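Local coordinates for protein beta-1,4-galactanase (Thielavia heterothallica, PDB 1HJS) that hydrolyses the beta-1,4-galactosidic linkages of type I arabinogalactans as a family 53 glycoside hydrolase of clan GH-A, at residues N118-Q121 and Q126-I129; A64-A69 and L74-D79; R5-S10 and N34-N39; A138-P143 and R155-A160; W183-Q188 and A234-K239. All blocks are in the same frame, centred on the assembly; numbering follows the deposited sequence. Where two conformers were deposited one is given.

Interaction 1. Residues N118-Q121 and Q126-I129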
# COMPACT_ATOMS: atom_id res chain seq x y z
N ASN A 118 -9.76 16.04 7.32
CA ASN A 118 -10.97 16.86 7.31
C ASN A 118 -11.46 17.12 5.89
O ASN A 118 -12.66 17.12 5.63
CB ASN A 118 -10.73 18.19 8.03
CG ASN A 118 -10.56 18.03 9.53
OD1 ASN A 118 -11.09 17.09 10.12
ND2 ASN A 118 -9.84 18.96 10.15
N LYS A 119 -10.52 17.34 4.97
CA LYS A 119 -10.90 17.60 3.59
C LYS A 119 -11.51 16.35 2.97
O LYS A 119 -12.43 16.44 2.16
CB LYS A 119 -9.68 18.06 2.78
CG LYS A 119 -9.24 19.47 3.13
CD LYS A 119 -8.01 19.90 2.36
CE LYS A 119 -7.61 21.33 2.73
NZ LYS A 119 -6.28 21.70 2.16
N LEU A 120 -11.02 15.18 3.37
CA LEU A 120 -11.57 13.93 2.87
C LEU A 120 -13.00 13.80 3.40
O LEU A 120 -13.93 13.49 2.65
CB LEU A 120 -10.71 12.75 3.34
CG LEU A 120 -9.39 12.58 2.58
CD1 LEU A 120 -8.47 11.63 3.33
CD2 LEU A 120 -9.68 12.06 1.18
N GLN A 121 -13.16 14.03 4.70
CA GLN A 121 -14.47 13.96 5.34
C GLN A 121 -15.45 14.90 4.64
O GLN A 121 -16.58 14.52 4.33
CB GLN A 121 -14.34 14.33 6.82
CG GLN A 121 -15.66 14.51 7.57
CD GLN A 121 -16.53 13.27 7.57
OE1 GLN A 121 -16.03 12.14 7.55
NE2 GLN A 121 -17.84 13.47 7.60
N GLN A 126 -14.62 8.61 3.63
CA GLN A 126 -14.15 8.09 4.90
C GLN A 126 -13.35 6.83 4.60
O GLN A 126 -13.91 5.73 4.53
CB GLN A 126 -15.32 7.73 5.83
CG GLN A 126 -16.13 8.92 6.33
CD GLN A 126 -17.17 9.39 5.33
OE1 GLN A 126 -17.82 8.57 4.67
NE2 GLN A 126 -17.35 10.70 5.23
N PRO A 127 -12.03 6.97 4.40
CA PRO A 127 -11.24 5.77 4.11
C PRO A 127 -11.36 4.71 5.19
O PRO A 127 -11.52 5.03 6.37
CB PRO A 127 -9.81 6.32 3.96
CG PRO A 127 -9.83 7.60 4.72
CD PRO A 127 -11.20 8.18 4.44
N THR A 128 -11.31 3.45 4.79
CA THR A 128 -11.40 2.36 5.75
C THR A 128 -10.03 2.15 6.38
O THR A 128 -9.91 1.65 7.49
CB THR A 128 -11.87 1.05 5.08
OG1 THR A 128 -11.10 0.82 3.90
CG2 THR A 128 -13.34 1.15 4.71
N ILE A 129 -8.99 2.55 5.64
CA ILE A 129 -7.61 2.40 6.10
C ILE A 129 -6.78 3.63 5.72
O ILE A 129 -6.94 4.20 4.65
CB ILE A 129 -6.92 1.18 5.44
CG1 ILE A 129 -7.69 -0.10 5.76
CG2 ILE A 129 -5.47 1.07 5.93
CD1 ILE A 129 -7.14 -1.34 5.06
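Gln121, near the C-terminal end of helix 102-122, and Gln126, in the loop that leads to strand 129-132, join their side-chain amides across the turn. NE2 of Gln126 donates to OE1 of Gln121 at 3.0 Å, with an N-H...O angle of 156°. The acceptor lies close to the plane of the Gln126 amide, but the donor stands well above the carbonyl plane of Gln121, and the two amides are turned 45° from each other. Both chains bend at chi2 to make the meeting possible. OE1 of Gln121 also accepts from the backbone N of Ser170, so one carbonyl oxygen links the end of helix 102-122 to two loops. With an alanine here, the Gln126 amide and the Ser170 N-H would probably lose this acceptor, and the Gln126 side chain be freer to turn. This glutamine pair is closely bonded but lies toward the partly exposed side. On the buried side CD1 of Leu120 and CG of Pro127 barely touch, at 4.5 Å, and are packed mainly by others, Leu120 by Ile63 of helix 59-71 and Pro127 by Ile78 of strand 75-80. Leucine suits the inward face of the helix, and proline's restricted phi suits this extended approach to the strand. A helix returning through a short loop into the next parallel strand is the alpha-to-beta connection of a TIM barrel.

Interaction 2. Residues A64-A69 and L74-D79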
# COMPACT_ATOMS: atom_id res chain seq x y z
N ALA A 64 -10.77 13.06 -6.07
CA ALA A 64 -11.50 12.81 -7.31
C ALA A 64 -11.68 11.31 -7.58
O ALA A 64 -12.80 10.86 -7.87
CB ALA A 64 -10.78 13.47 -8.49
N ILE A 65 -10.61 10.53 -7.48
CA ILE A 65 -10.76 9.10 -7.73
C ILE A 65 -11.41 8.37 -6.56
O ILE A 65 -12.06 7.34 -6.76
CB ILE A 65 -9.42 8.42 -8.11
CG1 ILE A 65 -8.39 8.56 -6.99
CG2 ILE A 65 -8.88 9.05 -9.39
CD1 ILE A 65 -7.09 7.82 -7.29
N ALA A 66 -11.27 8.90 -5.35
CA ALA A 66 -11.90 8.28 -4.19
C ALA A 66 -13.42 8.35 -4.35
O ALA A 66 -14.13 7.41 -4.00
CB ALA A 66 -11.48 8.99 -2.91
N LYS A 67 -13.91 9.47 -4.88
CA LYS A 67 -15.35 9.63 -5.11
C LYS A 67 -15.81 8.57 -6.12
O LYS A 67 -16.89 8.00 -5.98
CB LYS A 67 -15.66 11.03 -5.65
CG LYS A 67 -15.59 12.13 -4.61
CD LYS A 67 -15.75 13.48 -5.28
CE LYS A 67 -15.77 14.60 -4.27
NZ LYS A 67 -15.84 15.94 -4.94
N ARG A 68 -14.98 8.32 -7.13
CA ARG A 68 -15.32 7.33 -8.15
C ARG A 68 -15.34 5.94 -7.55
O ARG A 68 -16.20 5.12 -7.87
CB ARG A 68 -14.31 7.39 -9.30
CG ARG A 68 -14.53 8.58 -10.24
CD ARG A 68 -13.39 8.71 -11.25
NE ARG A 68 -13.18 7.49 -12.02
CZ ARG A 68 -12.24 7.34 -12.95
NH1 ARG A 68 -11.42 8.35 -13.23
NH2 ARG A 68 -12.12 6.19 -13.59
N ALA A 69 -14.38 5.67 -6.66
CA ALA A 69 -14.30 4.36 -6.01
C ALA A 69 -15.56 4.16 -5.17
O ALA A 69 -16.19 3.10 -5.20
CB ALA A 69 -13.05 4.28 -5.13
N LEU A 74 -16.63 0.70 -3.63
CA LEU A 74 -15.31 0.30 -3.15
C LEU A 74 -14.82 1.14 -1.97
O LEU A 74 -14.99 2.35 -1.96
CB LEU A 74 -14.28 0.41 -4.28
CG LEU A 74 -14.55 -0.38 -5.57
CD1 LEU A 74 -13.52 -0.01 -6.63
CD2 LEU A 74 -14.50 -1.87 -5.27
N GLY A 75 -14.22 0.47 -0.98
CA GLY A 75 -13.69 1.19 0.16
C GLY A 75 -12.38 1.84 -0.28
O GLY A 75 -11.81 1.44 -1.29
N VAL A 76 -11.91 2.82 0.47
CA VAL A 76 -10.67 3.50 0.12
C VAL A 76 -9.60 3.42 1.20
O VAL A 76 -9.87 3.64 2.38
CB VAL A 76 -10.94 4.99 -0.22
CG1 VAL A 76 -9.63 5.71 -0.56
CG2 VAL A 76 -11.91 5.08 -1.39
N TYR A 77 -8.39 3.09 0.78
CA TYR A 77 -7.23 2.96 1.65
C TYR A 77 -6.27 4.08 1.22
O TYR A 77 -5.70 4.05 0.13
CB TYR A 77 -6.62 1.56 1.44
CG TYR A 77 -5.20 1.27 1.93
CD1 TYR A 77 -4.39 2.25 2.49
CD2 TYR A 77 -4.66 -0.01 1.75
CE1 TYR A 77 -3.05 1.97 2.85
CE2 TYR A 77 -3.35 -0.30 2.10
CZ TYR A 77 -2.54 0.69 2.64
OH TYR A 77 -1.23 0.39 2.90
N ILE A 78 -6.14 5.09 2.07
CA ILE A 78 -5.27 6.23 1.80
C ILE A 78 -3.86 5.95 2.31
O ILE A 78 -3.66 5.65 3.48
CB ILE A 78 -5.81 7.52 2.47
CG1 ILE A 78 -7.09 7.98 1.76
CG2 ILE A 78 -4.74 8.62 2.43
CD1 ILE A 78 -6.89 8.43 0.32
N ASP A 79 -2.89 6.06 1.42
CA ASP A 79 -1.49 5.83 1.76
C ASP A 79 -0.71 7.13 1.71
O ASP A 79 -0.29 7.57 0.64
CB ASP A 79 -0.89 4.80 0.79
CG ASP A 79 0.61 4.61 0.96
OD1 ASP A 79 1.17 5.03 1.99
OD2 ASP A 79 1.23 4.02 0.05
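Ala69 and Ala66 of helix 59-71 lie against Leu74 and Val76 in a beta-alpha-beta unit of the TIM barrel, where the helix turns back into strand 75-80. The helix offers small bumps and the strand a branched one. CG2 of Val76 is the chief projection: it rests 4.0 Å from CB of Ala69 and 4.2 Å from CB of Ala66, filling the shallow hollow between two alanines three residues apart. Its chi1 of 179° places CG1 anti to the backbone N and leaves CG2 to meet the helix. Alanine suits both helix positions because a methyl lets the helix settle close to the strand, with the CA atoms of Ala66 and Ala69 only 6.6 Å and 5.1 Å from those of Val76 and Leu74, respectively. Beta-branched valine, in turn, favours the extended backbone and presents a broad, short surface. Beyond the two segments, Ala69 and Leu74 also touch Val44 of strand 43-48, and Ala66 touches Ile125. At the turn, CB of Leu74 packs 4.1 Å from CB of Ala69, and beside this apolar pair the backbone closes the connection, Leu74 N donating to Ala69 O at 2.9 Å with an N-H...O angle of 160°.

Interaction 3. Residues R5-S10 and N34-N39. With SO4 (sulfate ion), chain H.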
# COMPACT_ATOMS: atom_id res chain seq x y z
N ARG A 5 -9.96 -7.10 -0.05
CA ARG A 5 -9.47 -7.70 -1.29
C ARG A 5 -9.26 -6.49 -2.17
O ARG A 5 -10.21 -5.96 -2.74
CB ARG A 5 -10.54 -8.62 -1.91
CG ARG A 5 -10.97 -9.79 -1.03
CD ARG A 5 -11.93 -10.69 -1.79
NE ARG A 5 -13.10 -9.95 -2.27
CZ ARG A 5 -14.15 -9.64 -1.52
NH1 ARG A 5 -14.19 -10.01 -0.24
NH2 ARG A 5 -15.14 -8.93 -2.03
N GLY A 6 -8.02 -6.02 -2.29
CA GLY A 6 -7.82 -4.84 -3.10
C GLY A 6 -6.64 -4.73 -4.03
O GLY A 6 -5.84 -5.65 -4.21
N VAL A 7 -6.56 -3.55 -4.65
CA VAL A 7 -5.48 -3.22 -5.55
C VAL A 7 -5.19 -1.74 -5.34
O VAL A 7 -6.05 -1.00 -4.85
CB VAL A 7 -5.88 -3.41 -7.05
CG1 VAL A 7 -6.35 -4.83 -7.29
CG2 VAL A 7 -6.96 -2.40 -7.44
N ASP A 8 -3.97 -1.34 -5.67
CA ASP A 8 -3.61 0.06 -5.59
C ASP A 8 -3.85 0.52 -7.03
O ASP A 8 -3.21 0.02 -7.96
CB ASP A 8 -2.13 0.21 -5.22
CG ASP A 8 -1.72 1.66 -5.04
OD1 ASP A 8 -2.00 2.48 -5.95
OD2 ASP A 8 -1.11 1.99 -4.00
N TRP A 9 -4.78 1.45 -7.23
CA TRP A 9 -5.11 1.92 -8.58
C TRP A 9 -4.76 3.39 -8.79
O TRP A 9 -5.30 4.04 -9.68
CB TRP A 9 -6.60 1.68 -8.85
CG TRP A 9 -7.52 2.69 -8.20
CD1 TRP A 9 -7.37 3.28 -6.98
CD2 TRP A 9 -8.73 3.22 -8.76
NE1 TRP A 9 -8.42 4.14 -6.74
CE2 TRP A 9 -9.26 4.12 -7.81
CE3 TRP A 9 -9.42 3.01 -9.96
CZ2 TRP A 9 -10.46 4.82 -8.04
CZ3 TRP A 9 -10.61 3.71 -10.18
CH2 TRP A 9 -11.11 4.60 -9.22
N SER A 10 -3.84 3.89 -7.98
CA SER A 10 -3.43 5.30 -8.03
C SER A 10 -3.24 5.92 -9.41
O SER A 10 -3.68 7.05 -9.64
CB SER A 10 -2.14 5.49 -7.22
OG SER A 10 -2.28 5.01 -5.90
N ASN A 34 -15.37 0.05 -11.96
CA ASN A 34 -16.46 -0.91 -12.12
C ASN A 34 -15.91 -2.27 -12.53
O ASN A 34 -16.44 -3.31 -12.15
CB ASN A 34 -17.46 -0.40 -13.16
CG ASN A 34 -18.08 0.92 -12.75
OD1 ASN A 34 -18.57 1.07 -11.63
ND2 ASN A 34 -18.06 1.89 -13.65
N ILE A 35 -14.83 -2.27 -13.31
CA ILE A 35 -14.20 -3.52 -13.73
C ILE A 35 -13.64 -4.19 -12.47
O ILE A 35 -13.82 -5.38 -12.26
CB ILE A 35 -13.05 -3.26 -14.72
CG1 ILE A 35 -13.62 -2.69 -16.03
CG2 ILE A 35 -12.29 -4.55 -14.99
CD1 ILE A 35 -12.56 -2.29 -17.04
N LEU A 36 -12.96 -3.41 -11.64
CA LEU A 36 -12.38 -3.94 -10.41
C LEU A 36 -13.46 -4.52 -9.50
O LEU A 36 -13.33 -5.63 -8.99
CB LEU A 36 -11.61 -2.84 -9.67
CG LEU A 36 -10.38 -2.28 -10.38
CD1 LEU A 36 -9.84 -1.08 -9.60
CD2 LEU A 36 -9.31 -3.37 -10.50
N ALA A 37 -14.54 -3.76 -9.31
CA ALA A 37 -15.64 -4.21 -8.47
C ALA A 37 -16.25 -5.50 -9.00
O ALA A 37 -16.57 -6.40 -8.23
CB ALA A 37 -16.71 -3.12 -8.38
N ALA A 38 -16.41 -5.58 -10.32
CA ALA A 38 -17.00 -6.76 -10.94
C ALA A 38 -16.13 -7.99 -10.75
O ALA A 38 -16.64 -9.12 -10.76
CB ALA A 38 -17.23 -6.51 -12.43
N ASN A 39 -14.84 -7.79 -10.55
CA ASN A 39 -13.93 -8.91 -10.36
C ASN A 39 -13.60 -9.25 -8.91
O ASN A 39 -12.63 -9.96 -8.63
CB ASN A 39 -12.63 -8.68 -11.15
CG ASN A 39 -12.82 -8.88 -12.64
OD1 ASN A 39 -13.29 -7.98 -13.35
ND2 ASN A 39 -12.48 -10.06 -13.12
S SO4 H . -17.37 -7.97 0.81
O1 SO4 H . -18.63 -8.90 1.24
O2 SO4 H . -16.30 -8.34 1.71
O3 SO4 H . -17.08 -8.18 -0.44
O4 SO4 H . -17.83 -6.65 1.13
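Leu36 and Val7 are brought together by their first torsions: chi1 of -65° in Leu36 sets CG anti to the carbonyl carbon, and chi1 of -56° in Val7 puts CG2 between the backbone N and the carbonyl carbon, pointing at the helix. The two side chains meet tip to tip, CG2 of Val7 lying 3.8 Å from CD1 of Leu36 and 4.0 Å from its CD2. The same CD1 reaches the indole of Trp9, 4.1 Å from CE3, along an oblique approach. Leucine fits here because its forked end can touch valine and tryptophan at once, while Val44 of strand 43-48 borders the same apolar patch. The NE1 of Trp9 is satisfied by OE1 of Gln46. Just along the strand, Asp8 OD1 accepts from Ser10 N, an Asx turn, and also from Ser10 OG, and its OD2 makes a salt bridge to Arg45. At the other end Arg5 turns its guanidinium edge to a sulfate, probably from the crystallisation liquor, NH2 donating to O3 at 2.6 Å and NH1 more weakly to O2; its NE is held by Gly40 O. A methionine at Arg5 would probably leave the sulfate without this charged partner and Gly40 O without its donor. Between segments 5-10 and 34-39 the contact is apolar, with no hydrogen bond across it, so it probably depends on burial from water, while the charged groups look to other partners.

Interaction 4. Residues A138-P143 and R155-A160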
# COMPACT_ATOMS: atom_id res chain seq x y z
N ALA A 138 13.05 2.66 7.12
CA ALA A 138 14.25 3.44 7.41
C ALA A 138 13.81 4.80 7.93
O ALA A 138 14.56 5.78 7.88
CB ALA A 138 15.11 3.58 6.15
N GLY A 139 12.58 4.86 8.43
CA GLY A 139 12.04 6.10 8.96
C GLY A 139 11.26 6.89 7.93
O GLY A 139 10.87 6.37 6.88
N LEU A 140 11.02 8.16 8.24
CA LEU A 140 10.29 9.05 7.35
C LEU A 140 10.77 10.47 7.56
O LEU A 140 11.53 10.73 8.50
CB LEU A 140 8.79 8.98 7.66
CG LEU A 140 8.35 9.62 8.99
CD1 LEU A 140 6.83 9.80 8.98
CD2 LEU A 140 8.79 8.75 10.16
N LEU A 141 10.33 11.38 6.70
CA LEU A 141 10.70 12.79 6.81
C LEU A 141 12.17 12.96 7.19
O LEU A 141 12.49 13.52 8.24
CB LEU A 141 9.79 13.46 7.86
CG LEU A 141 8.30 13.38 7.51
CD1 LEU A 141 7.44 13.68 8.73
CD2 LEU A 141 8.00 14.36 6.40
N TRP A 142 13.05 12.48 6.32
CA TRP A 142 14.49 12.55 6.56
C TRP A 142 15.03 13.97 6.54
O TRP A 142 14.51 14.83 5.83
CB TRP A 142 15.23 11.74 5.49
CG TRP A 142 14.97 10.27 5.54
CD1 TRP A 142 14.25 9.59 6.47
CD2 TRP A 142 15.47 9.30 4.62
NE1 TRP A 142 14.28 8.24 6.19
CE2 TRP A 142 15.02 8.04 5.06
CE3 TRP A 142 16.26 9.37 3.46
CZ2 TRP A 142 15.34 6.85 4.39
CZ3 TRP A 142 16.58 8.18 2.80
CH2 TRP A 142 16.12 6.95 3.26
N PRO A 143 16.10 14.23 7.31
CA PRO A 143 16.80 13.26 8.17
C PRO A 143 16.21 13.22 9.57
O PRO A 143 16.62 12.42 10.40
CB PRO A 143 18.24 13.79 8.21
CG PRO A 143 18.23 15.10 7.43
CD PRO A 143 16.80 15.52 7.30
N ARG A 155 7.74 9.95 17.85
CA ARG A 155 7.07 11.22 18.05
C ARG A 155 6.29 11.64 16.80
O ARG A 155 5.15 12.09 16.89
CB ARG A 155 8.09 12.29 18.42
CG ARG A 155 7.52 13.68 18.55
CD ARG A 155 7.68 14.21 19.96
NE ARG A 155 8.08 15.62 19.94
CZ ARG A 155 9.30 16.06 20.20
NH1 ARG A 155 10.27 15.20 20.51
NH2 ARG A 155 9.56 17.35 20.13
N LEU A 156 6.93 11.50 15.65
CA LEU A 156 6.29 11.87 14.39
C LEU A 156 5.06 11.00 14.14
O LEU A 156 3.98 11.52 13.80
CB LEU A 156 7.28 11.74 13.23
CG LEU A 156 8.42 12.76 13.21
CD1 LEU A 156 9.46 12.36 12.17
CD2 LEU A 156 7.86 14.15 12.89
N LEU A 157 5.20 9.69 14.30
CA LEU A 157 4.08 8.78 14.08
C LEU A 157 2.93 9.05 15.06
O LEU A 157 1.76 8.94 14.70
CB LEU A 157 4.55 7.32 14.17
CG LEU A 157 5.52 6.92 13.06
CD1 LEU A 157 5.97 5.48 13.26
CD2 LEU A 157 4.85 7.07 11.70
N HIS A 158 3.28 9.43 16.29
CA HIS A 158 2.26 9.74 17.29
C HIS A 158 1.46 10.95 16.82
O HIS A 158 0.23 10.98 16.92
CB HIS A 158 2.91 10.05 18.64
CG HIS A 158 1.94 10.40 19.73
ND1 HIS A 158 1.10 9.47 20.31
CD2 HIS A 158 1.66 11.58 20.33
CE1 HIS A 158 0.35 10.06 21.23
NE2 HIS A 158 0.68 11.34 21.26
N SER A 159 2.16 11.95 16.29
CA SER A 159 1.52 13.16 15.79
C SER A 159 0.62 12.86 14.60
O SER A 159 -0.49 13.39 14.51
CB SER A 159 2.57 14.20 15.40
OG SER A 159 3.28 14.65 16.54
N ALA A 160 1.11 12.03 13.68
CA ALA A 160 0.34 11.67 12.49
C ALA A 160 -0.92 10.91 12.90
O ALA A 160 -2.01 11.20 12.41
CB ALA A 160 1.19 10.80 11.56
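Leu140 and Leu141, on the segment that follows the proton donor Glu135 in sequence, meet Leu156 and Leu157 of helix 150-165 through methyl groups alone. Leu140 holds chi1 at 71°, the less common choice for leucine, with CG between the backbone N and the carbonyl carbon; this aims its two methyls at different helix residues. CD2 lies 4.2 Å from CD1 of Leu156, and CD1 lies 4.3 Å from CD2 of Leu157. The side chains of Leu140 and Leu156 run antiparallel, side by side, rather than meeting head-on. Leu156, with chi1 near -70°, has CG anti to its carbonyl carbon, and its CD1 serves two partners, the second being CD1 of Leu141, also at 4.2 Å. Leu141 itself has a left-handed backbone, which swings the chain so that two successive leucines both point at the helix. Gly139 just before them has a positive phi of 93°, where a CB would collide with the carbonyl oxygen of Ala138, so glycine is suited to the place. Trp142 closes the turn, its NE1 donating to Ala138 O at 3.0 Å from above the carbonyl plane, and its ring makes a cation-pi contact with Arg146. Around the leucines, Leu141 also packs on Leu109 of helix 102-122 and Leu157 on Ile132 of strand 129-132. With no polar bond between the segments and every touching residue buried, apolar burial thus supplies the cohesion, which sets no strict direction; shape and torsions decide how the loop sits on this barrel helix.

Interaction 5. Residues W183-Q188 and A234-K239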
# COMPACT_ATOMS: atom_id res chain seq x y z
N TRP A 183 8.60 -10.43 4.63
CA TRP A 183 9.19 -11.74 4.91
C TRP A 183 10.35 -11.66 5.90
O TRP A 183 10.76 -12.67 6.47
CB TRP A 183 9.71 -12.36 3.61
CG TRP A 183 10.63 -11.44 2.86
CD1 TRP A 183 10.28 -10.56 1.88
CD2 TRP A 183 12.04 -11.27 3.07
NE1 TRP A 183 11.38 -9.85 1.46
CE2 TRP A 183 12.47 -10.26 2.17
CE3 TRP A 183 12.98 -11.86 3.92
CZ2 TRP A 183 13.80 -9.84 2.10
CZ3 TRP A 183 14.31 -11.44 3.85
CH2 TRP A 183 14.70 -10.44 2.95
N ASP A 184 10.88 -10.45 6.09
CA ASP A 184 12.03 -10.23 6.97
C ASP A 184 11.62 -9.96 8.42
O ASP A 184 11.54 -8.81 8.84
CB ASP A 184 12.86 -9.06 6.44
CG ASP A 184 14.17 -8.88 7.17
OD1 ASP A 184 14.42 -9.60 8.16
OD2 ASP A 184 14.97 -8.01 6.74
N TRP A 185 11.38 -11.03 9.18
CA TRP A 185 10.99 -10.90 10.58
C TRP A 185 12.00 -10.09 11.39
O TRP A 185 11.62 -9.22 12.18
CB TRP A 185 10.81 -12.29 11.22
CG TRP A 185 10.75 -12.26 12.73
CD1 TRP A 185 11.59 -12.92 13.59
CD2 TRP A 185 9.82 -11.54 13.55
NE1 TRP A 185 11.24 -12.65 14.89
CE2 TRP A 185 10.16 -11.81 14.90
CE3 TRP A 185 8.74 -10.70 13.28
CZ2 TRP A 185 9.45 -11.26 15.97
CZ3 TRP A 185 8.03 -10.15 14.35
CH2 TRP A 185 8.39 -10.44 15.68
N GLY A 186 13.28 -10.38 11.20
CA GLY A 186 14.31 -9.66 11.94
C GLY A 186 14.15 -8.15 11.86
O GLY A 186 14.25 -7.44 12.86
N THR A 187 13.89 -7.65 10.65
CA THR A 187 13.73 -6.22 10.46
C THR A 187 12.41 -5.70 11.02
O THR A 187 12.38 -4.63 11.65
CB THR A 187 13.86 -5.85 8.97
OG1 THR A 187 15.19 -6.18 8.53
CG2 THR A 187 13.61 -4.36 8.75
N GLN A 188 11.32 -6.43 10.80
CA GLN A 188 10.02 -6.02 11.33
C GLN A 188 10.15 -5.88 12.85
O GLN A 188 9.74 -4.88 13.44
CB GLN A 188 8.94 -7.06 11.02
CG GLN A 188 8.65 -7.31 9.54
CD GLN A 188 8.02 -6.12 8.83
OE1 GLN A 188 7.14 -5.45 9.37
NE2 GLN A 188 8.47 -5.86 7.61
N ALA A 234 2.04 -11.09 14.48
CA ALA A 234 0.70 -11.25 15.05
C ALA A 234 0.72 -11.62 16.53
O ALA A 234 -0.00 -11.03 17.33
CB ALA A 234 -0.07 -12.31 14.27
N LYS A 235 1.54 -12.59 16.90
CA LYS A 235 1.54 -12.98 18.29
C LYS A 235 2.29 -12.00 19.20
O LYS A 235 2.06 -11.98 20.40
CB LYS A 235 2.11 -14.38 18.44
CG LYS A 235 3.59 -14.41 18.59
CD LYS A 235 3.97 -15.38 19.69
CE LYS A 235 4.34 -16.73 19.12
NZ LYS A 235 4.98 -17.60 20.14
N THR A 236 3.17 -11.18 18.62
CA THR A 236 3.91 -10.22 19.43
C THR A 236 3.09 -8.97 19.75
O THR A 236 3.04 -8.53 20.90
CB THR A 236 5.22 -9.74 18.74
OG1 THR A 236 6.06 -10.87 18.46
CG2 THR A 236 5.98 -8.79 19.66
N TRP A 237 2.43 -8.41 18.73
CA TRP A 237 1.65 -7.18 18.90
C TRP A 237 0.13 -7.29 18.69
O TRP A 237 -0.60 -6.34 18.97
CB TRP A 237 2.24 -6.10 18.00
CG TRP A 237 3.66 -5.78 18.35
CD1 TRP A 237 4.10 -5.12 19.47
CD2 TRP A 237 4.83 -6.16 17.62
NE1 TRP A 237 5.47 -5.08 19.48
CE2 TRP A 237 5.94 -5.71 18.36
CE3 TRP A 237 5.04 -6.84 16.42
CZ2 TRP A 237 7.26 -5.91 17.93
CZ3 TRP A 237 6.35 -7.05 16.00
CH2 TRP A 237 7.44 -6.59 16.75
N ASN A 238 -0.33 -8.43 18.21
CA ASN A 238 -1.76 -8.69 18.01
C ASN A 238 -2.53 -7.61 17.23
O ASN A 238 -3.67 -7.29 17.57
CB ASN A 238 -2.43 -8.90 19.37
CG ASN A 238 -3.86 -9.39 19.27
OD1 ASN A 238 -4.74 -8.92 19.98
ND2 ASN A 238 -4.10 -10.36 18.39
N LYS A 239 -1.92 -7.06 16.18
CA LYS A 239 -2.58 -6.04 15.37
C LYS A 239 -3.12 -6.70 14.11
O LYS A 239 -2.69 -7.80 13.76
CB LYS A 239 -1.58 -4.94 14.96
CG LYS A 239 -1.12 -4.05 16.11
CD LYS A 239 -2.31 -3.31 16.71
CE LYS A 239 -1.87 -2.38 17.83
NZ LYS A 239 -3.05 -1.67 18.41
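Trp185 carries the contact from helix 185-196, reaching across to Thr236 and Trp237 at the end of helix 223-237. Ahead of it comes Asp184, the N-cap: its OD1 takes a weak bond from Thr187 N, and its OD2 accepts from Thr187 OG1 at 2.6 Å, met from above the carboxylate plane. Aspartate suits a helix start, where its carboxylate can accept from N-H groups of the first turn and would probably favour the positive end of the helix dipole. Trp185 follows, its CG anti to the backbone N (chi1 165°), which sends the long indole out to the neighbouring helix. Its six-membered ring does the touching: CZ3 lies 3.9 Å from CZ3 of Trp237, and CH2 lies 3.7 Å from OG1 of Thr236. Both approaches are oblique. Gln188, one helical turn after Asp184, comes near Trp237 again, its backbone O 4.4 Å from CH2. On the partner side the indole of Trp237 is flanked by its own neighbour, CG2 of Thr236 sitting over the ring centre 3.3 Å above the plane, while Tyr192 meets the same indole from helix 185-196. Thr236 OG1 turns its hydrogen bonding to Asn232 O and a bound diethylene glycol, probably from the crystallisation liquor. Tryptophan suits both places because a large flat group can bridge backbones whose nearest CA atoms are about 11 Å apart. With no hydrogen bond between the segments, the chemistry implies dispersion and burial between two neighbouring barrel helices, at a partly open edge.

All five contacts belong to one eight-stranded TIM barrel and join its strands, loops and surrounding helices. Interactions 1 and 2 touch directly, with centres 9 Å apart: Thr128 N probably bonds to Val76 O and Ile129 O to Ile78 N, each at 2.8 Å, as strands 75-80 and 129-132 run side by side. Interaction 3 adjoins interaction 2, centres 10 Å apart, where Trp9 CZ2 packs 3.9 Å from Ala69 CB. Interactions 4 and 5 lie 20 Å apart, centre to centre, without touching. Toward the catalytic pair, side chains of Leu140 and Gln188 are each about 9 Å from that of Glu135, and Val7 about 10 Å from that of Glu245.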